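Side-chain contacts in TRAP dicarboxylate ABC transporter, substrate-binding protein (Roseobacter denitrificans, PDB 4OVQ), which binds beta-D-glucuronate and, as a periplasmic solute-binding protein of the TRAP family, probably hands it to a membrane transporter: residues G241-L246 against A253-A258; P105-D110 against P316-I321; N171-G176 against A301-A306. All coordinates share one frame; numbering follows the deposited sequence.

In the fold
Contact 1 stands apart from the other two: its centre is about 29 Å from that of contact 2 and about 34 Å from that of contact 3. It packs the short helix after strand 234-239 of the five-stranded sheet, and the turn that follows, against the long helix 248-282. Contacts 2 and 3, with centres about 14 Å apart, use the consecutive C-terminal helices 315-322 and 301-310, and meet where Tyr304 OH is hydrogen-bonded to Pro105 O. Along the chain, contact 2 spans 105 to 321, contact 3 is nested inside it, and contact 1 inside contact 3. The C-terminal helices thus return to cover the 105-110 loop and helix 172-180, while the glucuronate lies about 14 Å from the side chains of Phe108 and Leu173.

Contact 1: residues G241-L246 against A253-A258; sequences GTFNAL and AVLEAA
Phe243 reaches across to Val254 and Leu255 with the far edge of its ring. CB leaves CA neither toward nor away from the long helix, and CG, anti to the backbone N (chi1 -177°), starts the ring that reaches it. At CD1 the ring meets Leu246 CD1 of its own segment at 3.9 Å. One bond further on, Phe243 CE1 lies 4.4 Å from Val254 CG1, and at the end of the ring Phe243 CZ lies 4.1 Å from Leu255 CD1. Both methyls sit close to the ring plane, so they meet the edge of the phenyl group; the Leu255 chain crosses the Phe243 side chain at about a right angle.

The two segments belong to consecutive helices, 240-244 and 248-282, the first following directly on strand 234-239 of the five-stranded sheet. The chain turns back on itself between them, and the second helix is the very long one that is a hallmark of TRAP solute-binding proteins. Leu246 lies in the turn, where its N donates to Phe243 O at 3.1 Å. Its CB points toward the long helix, and CD1 extends anti to CA (chi2 169°) to meet Val254 CG2 at 3.8 Å, again with the side chains nearly perpendicular. Val254 thereby divides its branches: CG1, anti to its backbone N, goes to the phenyl edge, and CG2 to the leucine methyl. Every atom that meets across this contact is apolar, and no hydrogen bond joins the segments. Leu138 of the edge strand 135-141 touches Phe243, Val254 and Leu255 together, while Leu49 of helix 37-52 packs on Val254 and Tyr57 on Leu246.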
# COMPACT_ATOMS: atom_id res chain seq x y z
N GLY A 241 -0.61 18.79 12.43
CA GLY A 241 -0.91 20.14 12.89
C GLY A 241 -2.35 20.51 12.62
O GLY A 241 -3.04 21.07 13.48
N THR A 242 -2.80 20.22 11.41
CA THR A 242 -4.20 20.38 11.01
C THR A 242 -5.13 19.66 11.99
O THR A 242 -6.11 20.25 12.45
CB THR A 242 -4.45 19.81 9.57
OG1 THR A 242 -3.63 20.50 8.62
CG2 THR A 242 -5.91 19.96 9.15
N PHE A 243 -4.82 18.41 12.29
CA PHE A 243 -5.66 17.60 13.18
C PHE A 243 -5.66 18.14 14.60
O PHE A 243 -6.72 18.27 15.24
CB PHE A 243 -5.21 16.12 13.18
CG PHE A 243 -6.07 15.22 14.04
CD1 PHE A 243 -7.30 14.79 13.59
CD2 PHE A 243 -5.64 14.81 15.28
CE1 PHE A 243 -8.10 13.96 14.36
CE2 PHE A 243 -6.44 13.98 16.06
CZ PHE A 243 -7.67 13.56 15.59
N ASN A 244 -4.48 18.50 15.10
CA ASN A 244 -4.36 18.93 16.48
C ASN A 244 -5.04 20.26 16.74
O ASN A 244 -5.37 20.58 17.88
CB ASN A 244 -2.90 18.99 16.91
CG ASN A 244 -2.33 17.64 17.19
OD1 ASN A 244 -3.06 16.65 17.29
ND2 ASN A 244 -1.00 17.58 17.36
N ALA A 245 -5.26 21.04 15.69
CA ALA A 245 -5.90 22.34 15.82
C ALA A 245 -7.42 22.21 15.96
O ALA A 245 -8.11 23.19 16.26
CB ALA A 245 -5.57 23.20 14.64
N LEU A 246 -7.95 21.02 15.74
CA LEU A 246 -9.38 20.83 15.88
C LEU A 246 -9.78 20.79 17.34
O LEU A 246 -9.02 20.36 18.21
CB LEU A 246 -9.80 19.51 15.24
CG LEU A 246 -9.43 19.36 13.78
CD1 LEU A 246 -9.65 17.91 13.32
CD2 LEU A 246 -10.24 20.26 12.91
N ALA A 253 -15.41 13.77 15.17
CA ALA A 253 -16.08 13.74 13.86
C ALA A 253 -15.18 13.27 12.72
O ALA A 253 -15.60 12.46 11.89
CB ALA A 253 -16.67 15.10 13.53
N VAL A 254 -13.94 13.79 12.66
CA VAL A 254 -12.98 13.43 11.61
C VAL A 254 -12.63 11.94 11.72
O VAL A 254 -12.64 11.24 10.74
CB VAL A 254 -11.71 14.30 11.71
CG1 VAL A 254 -10.63 13.81 10.77
CG2 VAL A 254 -12.07 15.70 11.38
N LEU A 255 -12.37 11.47 12.93
CA LEU A 255 -12.06 10.05 13.15
C LEU A 255 -13.21 9.12 12.78
O LEU A 255 -13.00 8.08 12.14
CB LEU A 255 -11.67 9.82 14.62
CG LEU A 255 -10.24 10.29 14.98
CD1 LEU A 255 -10.07 10.37 16.49
CD2 LEU A 255 -9.20 9.34 14.38
N GLU A 256 -14.43 9.50 13.17
CA GLU A 256 -15.62 8.72 12.86
C GLU A 256 -15.84 8.67 11.32
O GLU A 256 -16.08 7.61 10.72
CB GLU A 256 -16.83 9.32 13.57
CG GLU A 256 -18.07 8.51 13.43
CD GLU A 256 -19.24 9.12 14.21
OE1 GLU A 256 -19.10 9.42 15.42
OE2 GLU A 256 -20.32 9.33 13.63
N ALA A 257 -15.67 9.81 10.64
CA ALA A 257 -15.77 9.82 9.18
C ALA A 257 -14.75 8.88 8.57
O ALA A 257 -15.06 8.13 7.68
CB ALA A 257 -15.58 11.23 8.64
N ALA A 258 -13.51 8.97 9.04
CA ALA A 258 -12.44 8.13 8.52
C ALA A 258 -12.69 6.67 8.76
O ALA A 258 -12.55 5.85 7.88
CB ALA A 258 -11.12 8.51 9.17

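Contact 2: residues P105-D110 against P316-I321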
# COMPACT_ATOMS: atom_id res chain seq x y z
N PRO A 105 8.69 -8.43 3.51
CA PRO A 105 8.08 -9.53 2.76
C PRO A 105 7.69 -10.69 3.67
O PRO A 105 8.44 -11.02 4.56
CB PRO A 105 9.22 -9.95 1.82
CG PRO A 105 10.01 -8.72 1.63
CD PRO A 105 10.00 -8.06 2.97
N PHE A 106 6.50 -11.23 3.46
CA PHE A 106 6.03 -12.42 4.17
C PHE A 106 5.89 -12.22 5.68
O PHE A 106 6.06 -13.19 6.44
CB PHE A 106 6.95 -13.61 3.85
CG PHE A 106 7.03 -13.94 2.37
CD1 PHE A 106 5.96 -14.56 1.73
CD2 PHE A 106 8.17 -13.65 1.64
CE1 PHE A 106 6.03 -14.86 0.38
CE2 PHE A 106 8.24 -13.96 0.30
CZ PHE A 106 7.17 -14.57 -0.33
N ILE A 107 5.58 -11.01 6.13
CA ILE A 107 5.42 -10.77 7.57
C ILE A 107 4.00 -11.05 8.09
O ILE A 107 3.81 -11.40 9.25
CB ILE A 107 5.89 -9.37 8.00
CG1 ILE A 107 6.06 -9.36 9.53
CG2 ILE A 107 4.93 -8.30 7.54
CD1 ILE A 107 6.54 -8.05 10.08
N PHE A 108 3.01 -10.90 7.22
CA PHE A 108 1.65 -11.31 7.55
C PHE A 108 1.34 -12.61 6.82
O PHE A 108 1.90 -12.87 5.76
CB PHE A 108 0.66 -10.21 7.17
CG PHE A 108 0.98 -8.87 7.77
CD1 PHE A 108 0.94 -8.68 9.14
CD2 PHE A 108 1.34 -7.80 6.96
CE1 PHE A 108 1.24 -7.45 9.70
CE2 PHE A 108 1.64 -6.57 7.51
CZ PHE A 108 1.59 -6.39 8.88
N LYS A 109 0.49 -13.46 7.39
CA LYS A 109 0.08 -14.69 6.72
C LYS A 109 -1.02 -14.43 5.71
O LYS A 109 -1.18 -15.18 4.76
CB LYS A 109 -0.39 -15.73 7.75
CG LYS A 109 0.26 -15.61 9.12
CD LYS A 109 -0.19 -16.70 10.08
CE LYS A 109 0.84 -16.88 11.18
NZ LYS A 109 0.23 -17.34 12.46
N ASP A 110 -1.78 -13.35 5.92
CA ASP A 110 -2.86 -12.98 5.01
C ASP A 110 -3.50 -11.68 5.48
O ASP A 110 -3.11 -11.13 6.51
CB ASP A 110 -3.92 -14.09 4.87
CG ASP A 110 -4.49 -14.54 6.19
OD1 ASP A 110 -4.68 -13.72 7.11
OD2 ASP A 110 -4.76 -15.75 6.31
N PRO A 316 11.44 -6.28 18.40
CA PRO A 316 10.24 -6.70 19.15
C PRO A 316 8.93 -6.39 18.43
O PRO A 316 7.97 -7.12 18.64
CB PRO A 316 10.34 -5.92 20.46
CG PRO A 316 11.76 -5.45 20.55
CD PRO A 316 12.20 -5.26 19.13
N LEU A 317 8.88 -5.35 17.60
CA LEU A 317 7.67 -5.06 16.82
C LEU A 317 7.46 -6.19 15.82
O LEU A 317 6.34 -6.69 15.62
CB LEU A 317 7.79 -3.72 16.10
CG LEU A 317 6.60 -3.22 15.27
CD1 LEU A 317 5.35 -3.11 16.10
CD2 LEU A 317 6.95 -1.86 14.68
N VAL A 318 8.55 -6.60 15.18
CA VAL A 318 8.50 -7.68 14.21
C VAL A 318 8.06 -8.98 14.86
O VAL A 318 7.19 -9.67 14.34
CB VAL A 318 9.86 -7.85 13.51
CG1 VAL A 318 9.81 -9.02 12.55
CG2 VAL A 318 10.22 -6.56 12.75
N GLU A 319 8.65 -9.31 16.01
CA GLU A 319 8.30 -10.55 16.72
C GLU A 319 6.85 -10.54 17.20
O GLU A 319 6.14 -11.55 17.13
CB GLU A 319 9.25 -10.77 17.90
CG GLU A 319 10.71 -10.94 17.49
CD GLU A 319 11.64 -11.06 18.69
OE1 GLU A 319 11.16 -10.86 19.83
OE2 GLU A 319 12.84 -11.34 18.51
N LEU A 320 6.41 -9.38 17.68
CA LEU A 320 5.03 -9.16 18.10
C LEU A 320 4.03 -9.47 16.99
O LEU A 320 2.98 -10.08 17.23
CB LEU A 320 4.89 -7.71 18.55
CG LEU A 320 3.54 -7.20 19.03
CD1 LEU A 320 3.18 -7.84 20.35
CD2 LEU A 320 3.59 -5.69 19.15
N ILE A 321 4.34 -9.04 15.77
CA ILE A 321 3.47 -9.28 14.62
C ILE A 321 3.45 -10.76 14.27
O ILE A 321 2.39 -11.35 14.01
CB ILE A 321 3.92 -8.48 13.38
CG1 ILE A 321 3.84 -6.98 13.68
CG2 ILE A 321 3.06 -8.85 12.17
CD1 ILE A 321 4.46 -6.09 12.59
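The Phe108 ring carries Ile107 CG2 on one face, 3.6 Å above the plane and displaced toward the rim, while Ile321 approaches it from helix 315-322. The approach of Ile321 is slanted: its CG2 methyl lies 3.4 Å from Phe108 CE1 and 3.7 Å from Phe108 CD1, close contacts with two neighbouring ring carbons. With CG1 anti to the carbonyl carbon (chi1 -62°), the longer branch of Ile321 brings its CD1 to Ile107, where the two CD1 methyls, of Ile107 and Ile321, meet at 3.8 Å. The Ile107 chain is fully extended (chi1 -164°, chi2 179°) and runs across that of Ile321 at about a right angle; Ile107 CG1 also touches Ile321 CG2 at 4.0 Å. A turn earlier in the helix, Val318 CG1 closes on Ile107 CD1 at 4.2 Å. All four residues are buried, and no polar bond crosses between the segments.

Val101 fills in beside Ile107, Val318 and Ile321. Helix 111-118, whose first turn is capped by Asp110 OD1 on His113 N, packs Met114 and Val117 on the Phe108 ring, and helix 301-310 adds Tyr304 against Ile107 and Phe308 against Val318. Backbone hydrogen bonding of Phe106 with His229 of strand 223-230 ties the irregular 105-110 segment to the four-stranded sheet.

Contact 3: residues N171-G176 against A301-A306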
# COMPACT_ATOMS: atom_id res chain seq x y z
N ASN A 171 11.23 2.12 -1.82
CA ASN A 171 11.58 1.67 -0.47
C ASN A 171 12.67 0.62 -0.62
O ASN A 171 12.50 -0.37 -1.34
CB ASN A 171 10.32 1.13 0.26
CG ASN A 171 10.59 0.72 1.72
OD1 ASN A 171 11.72 0.37 2.09
ND2 ASN A 171 9.56 0.78 2.55
N GLU A 172 13.82 0.84 0.03
CA GLU A 172 14.95 -0.07 -0.15
C GLU A 172 14.67 -1.50 0.33
O GLU A 172 15.37 -2.44 -0.06
CB GLU A 172 16.21 0.49 0.52
CG GLU A 172 17.00 1.45 -0.38
CD GLU A 172 17.87 0.73 -1.42
OE1 GLU A 172 18.70 -0.13 -1.05
OE2 GLU A 172 17.72 1.04 -2.63
N LEU A 173 13.67 -1.69 1.17
CA LEU A 173 13.25 -3.06 1.49
C LEU A 173 12.83 -3.83 0.24
O LEU A 173 13.04 -5.03 0.14
CB LEU A 173 12.10 -3.08 2.49
CG LEU A 173 12.47 -3.21 3.95
CD1 LEU A 173 13.52 -2.17 4.33
CD2 LEU A 173 11.20 -3.07 4.80
N PHE A 174 12.20 -3.14 -0.70
CA PHE A 174 11.69 -3.80 -1.90
C PHE A 174 12.80 -4.03 -2.92
O PHE A 174 12.79 -5.03 -3.66
CB PHE A 174 10.57 -2.98 -2.53
CG PHE A 174 9.47 -2.59 -1.58
CD1 PHE A 174 9.08 -3.44 -0.54
CD2 PHE A 174 8.85 -1.38 -1.71
CE1 PHE A 174 8.08 -3.07 0.32
CE2 PHE A 174 7.84 -1.01 -0.84
CZ PHE A 174 7.48 -1.83 0.19
N THR A 175 13.77 -3.12 -2.96
CA THR A 175 14.93 -3.34 -3.82
C THR A 175 15.68 -4.56 -3.31
O THR A 175 16.09 -5.44 -4.08
CB THR A 175 15.88 -2.12 -3.89
OG1 THR A 175 16.28 -1.74 -2.58
CG2 THR A 175 15.22 -0.95 -4.54
N GLY A 176 15.84 -4.64 -1.99
CA GLY A 176 16.40 -5.85 -1.40
C GLY A 176 15.68 -7.16 -1.70
O GLY A 176 16.29 -8.17 -2.05
N ALA A 301 15.75 -13.66 4.37
CA ALA A 301 16.48 -13.58 5.63
C ALA A 301 17.30 -12.31 5.72
O ALA A 301 17.19 -11.59 6.71
CB ALA A 301 17.36 -14.82 5.83
N PRO A 302 18.10 -12.00 4.67
CA PRO A 302 18.96 -10.81 4.63
C PRO A 302 18.21 -9.46 4.64
O PRO A 302 18.77 -8.45 5.05
CB PRO A 302 19.75 -10.97 3.32
CG PRO A 302 19.45 -12.28 2.82
CD PRO A 302 18.18 -12.76 3.42
N VAL A 303 16.97 -9.45 4.17
CA VAL A 303 16.19 -8.22 4.19
C VAL A 303 15.70 -7.94 5.62
O VAL A 303 15.75 -6.78 6.09
CB VAL A 303 15.02 -8.30 3.19
CG1 VAL A 303 14.16 -7.02 3.22
CG2 VAL A 303 15.55 -8.53 1.77
N TYR A 304 15.20 -8.97 6.29
CA TYR A 304 14.75 -8.86 7.68
C TYR A 304 15.93 -8.51 8.56
O TYR A 304 15.88 -7.58 9.37
CB TYR A 304 14.16 -10.17 8.19
CG TYR A 304 12.70 -10.37 7.91
CD1 TYR A 304 12.26 -10.74 6.65
CD2 TYR A 304 11.76 -10.21 8.90
CE1 TYR A 304 10.94 -10.93 6.38
CE2 TYR A 304 10.42 -10.42 8.64
CZ TYR A 304 10.01 -10.77 7.38
OH TYR A 304 8.68 -10.97 7.10
N GLU A 305 16.98 -9.30 8.42
CA GLU A 305 18.17 -9.09 9.20
C GLU A 305 18.73 -7.68 8.99
O GLU A 305 19.22 -7.05 9.91
CB GLU A 305 19.18 -10.18 8.84
CG GLU A 305 18.72 -11.53 9.35
CD GLU A 305 18.76 -11.56 10.86
OE1 GLU A 305 19.62 -10.83 11.41
OE2 GLU A 305 17.95 -12.28 11.48
N ALA A 306 18.56 -7.17 7.78
CA ALA A 306 19.06 -5.83 7.46
C ALA A 306 18.15 -4.69 7.98
O ALA A 306 18.60 -3.56 8.18
CB ALA A 306 19.27 -5.71 5.97
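Helices 172-180 and 301-310 come close where Gly176 faces Val303, their CA atoms 6.1 Å apart. With no side chain on Gly176, the Val303 methyl CG2 rests directly on the backbone, 3.7 Å from Gly176 C. The other methyl, CG1, anti to the backbone N of Val303 (chi1 179°), turns to the preceding helical turn and lies 3.8 Å from Leu173 O and 4.2 Å from Leu173 CG. One valine thus straddles the start of the helix, a methyl on each of two residues three positions apart.

Helix 172-180 connects the parallel strands 165-168 and 184-187, a beta-alpha-beta unit whose first strand carries the glucuronate-binding Arg167. The N-terminus of the helix is capped by Asn171: OD1 accepts from Leu173 N at 3.0 Å with the N-H fairly straight (161°), though the donor stands above the plane of the amide carbonyl. The same amide is held at ND2, which donates to Asn100 OD1 and Gly90 O, and its CG lies 4.1 Å above the plane of the Phe174 ring, displaced toward its rim. On the next turn Thr175 OG1 donates to Glu172 O at 2.8 Å; Glu172 O also accepts from Gly176 N, and both donors come from the same face of its carbonyl plane. Beyond the contact, Glu180 of helix 172-180 also packs on Val303 and Pro302.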